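Local structure of glyoxylate reductase (3WNV) at residues A[157-162]-A[212-217]. The protein reduces glyoxylate, probably to glycolate with a nicotinamide cofactor, as a fungal member of the D-isomer specific 2-hydroxyacid dehydrogenase family. Sequence-based numbering, arbitrary orientation.
Sequences LGILGM and SLNLAL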
loop_
_atom_site.group_PDB
_atom_site.type_symbol
_atom_site.label_atom_id
_atom_site.label_comp_id
_atom_site.label_asym_id
_atom_site.label_seq_id
_atom_site.Cartn_x
_atom_site.Cartn_y
_atom_site.Cartn_z
ATOM N N LEU A 157 10.141 -1.893 18.326
ATOM C CA LEU A 157 9.569 -1.804 16.992
ATOM C C LEU A 157 10.360 -0.783 16.172
ATOM O O LEU A 157 10.466 0.401 16.540
ATOM C CB LEU A 157 8.079 -1.392 17.042
ATOM C CG LEU A 157 7.497 -1.194 15.629
ATOM C CD1 LEU A 157 7.537 -2.535 14.862
ATOM C CD2 LEU A 157 6.040 -0.706 15.680
ATOM N N GLY A 158 10.943 -1.248 15.070
ATOM C CA GLY A 158 11.622 -0.353 14.133
ATOM C C GLY A 158 10.767 -0.139 12.890
ATOM O O GLY A 158 10.183 -1.078 12.330
ATOM N N ILE A 159 10.644 1.116 12.482
ATOM C CA ILE A 159 9.775 1.486 11.357
ATOM C C ILE A 159 10.648 2.187 10.299
ATOM O O ILE A 159 11.216 3.263 10.526
ATOM C CB ILE A 159 8.600 2.408 11.809
ATOM C CG1 ILE A 159 7.695 1.700 12.827
ATOM C CG2 ILE A 159 7.771 2.930 10.598
ATOM C CD1 ILE A 159 6.596 2.601 13.414
ATOM N N LEU A 160 10.781 1.557 9.145
ATOM C CA LEU A 160 11.435 2.251 8.023
ATOM C C LEU A 160 10.371 2.970 7.195
ATOM O O LEU A 160 9.647 2.332 6.471
ATOM C CB LEU A 160 12.170 1.227 7.155
ATOM C CG LEU A 160 12.874 1.771 5.902
ATOM C CD1 LEU A 160 13.980 2.717 6.329
ATOM C CD2 LEU A 160 13.406 0.590 5.125
ATOM N N GLY A 161 10.305 4.303 7.297
ATOM C CA GLY A 161 9.294 5.079 6.611
ATOM C C GLY A 161 8.180 5.347 7.591
ATOM O O GLY A 161 7.152 4.692 7.589
ATOM N N MET A 162 8.437 6.303 8.470
ATOM C CA MET A 162 7.483 6.744 9.455
ATOM C C MET A 162 6.658 7.842 8.786
ATOM O O MET A 162 7.162 8.914 8.428
ATOM C CB MET A 162 8.244 7.273 10.679
ATOM C CG MET A 162 7.417 8.066 11.656
ATOM S SD MET A 162 6.289 6.955 12.508
ATOM C CE MET A 162 7.418 6.158 13.636
ATOM N N SER A 212 9.616 -3.154 10.624
ATOM C CA SER A 212 8.465 -2.946 9.703
ATOM C C SER A 212 8.734 -1.811 8.719
ATOM O O SER A 212 9.552 -0.914 8.979
ATOM C CB SER A 212 7.187 -2.647 10.485
ATOM O OG SER A 212 7.272 -1.321 11.010
ATOM N N LEU A 213 8.078 -1.846 7.564
ATOM C CA LEU A 213 8.401 -0.826 6.573
ATOM C C LEU A 213 7.173 -0.209 5.927
ATOM O O LEU A 213 6.184 -0.904 5.699
ATOM C CB LEU A 213 9.382 -1.363 5.500
ATOM C CG LEU A 213 9.299 -2.735 4.798
ATOM C CD1 LEU A 213 10.399 -2.743 3.693
ATOM C CD2 LEU A 213 9.557 -3.907 5.706
ATOM N N ASN A 214 7.228 1.104 5.705
ATOM C CA ASN A 214 6.189 1.819 4.960
ATOM C C ASN A 214 6.801 2.775 3.948
ATOM O O ASN A 214 6.845 3.983 4.167
ATOM C CB ASN A 214 5.281 2.608 5.905
ATOM C CG ASN A 214 4.846 1.804 7.118
ATOM O OD1 ASN A 214 3.946 0.922 7.061
ATOM N ND2 ASN A 214 5.472 2.100 8.238
ATOM N N LEU A 215 7.311 2.233 2.853
ATOM C CA LEU A 215 7.884 3.049 1.796
ATOM C C LEU A 215 7.045 2.899 0.559
ATOM O O LEU A 215 6.456 1.832 0.305
ATOM C CB LEU A 215 9.313 2.574 1.449
ATOM C CG LEU A 215 10.303 2.678 2.573
ATOM C CD1 LEU A 215 11.624 2.115 2.121
ATOM C CD2 LEU A 215 10.469 4.172 2.938
ATOM N N ALA A 216 7.022 3.963 -0.232
ATOM C CA ALA A 216 6.520 3.922 -1.580
ATOM C C ALA A 216 7.477 3.060 -2.377
ATOM O O ALA A 216 8.695 3.095 -2.168
ATOM C CB ALA A 216 6.475 5.312 -2.143
ATOM N N LEU A 217 6.930 2.271 -3.280
ATOM C CA LEU A 217 7.751 1.458 -4.149
ATOM C C LEU A 217 8.226 2.259 -5.342
ATOM O O LEU A 217 7.423 2.881 -6.050
ATOM C CB LEU A 217 6.915 0.281 -4.654
ATOM C CG LEU A 217 7.654 -0.710 -5.519
ATOM C CD1 LEU A 217 8.908 -1.324 -4.731
ATOM C CD2 LEU A 217 6.739 -1.836 -6.090
#
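The carbonyl O of Gly158 accepts a hydrogen bond from the backbone N of Ser212 at 2.7 Å, and Ser212 OG lies 3.2 Å from the same Gly158 O. Leu160 then takes over, its N donating to Ser212 O and its O accepting a bond from Asn214 N, each at 2.8 Å, the ladder of two parallel neighbouring strands. These are central strands of the Rossmann-type sheet in the NAD-binding domain, and Gly161 fits the first glycine of a GxGxxG pattern, consistent with a dinucleotide-binding turn into helix 164-175. Gly161, without a beta carbon, lets Asn214 O and Leu215 CD2 come close. Asn214, its CG anti to its own carbonyl carbon (chi1 -46°), swings its amide back to the turn, where ND2 donates to Gly161 O at 3.2 Å, the acceptor lying close to the amide plane. The same ND2 rests 3.4 Å from Ile159 CG2, and Ile165 of the helix also touches the Asn214 side chain. An alanine here would probably leave Gly161 O without this donor and the glycine turn less firmly tied to the chain leaving strand 210-213. On the sheet face of Leu160 and Leu213, the CB atoms of these two residues pack together, while Leu160 CD2 meets Leu215 CD1 at 3.8 Å.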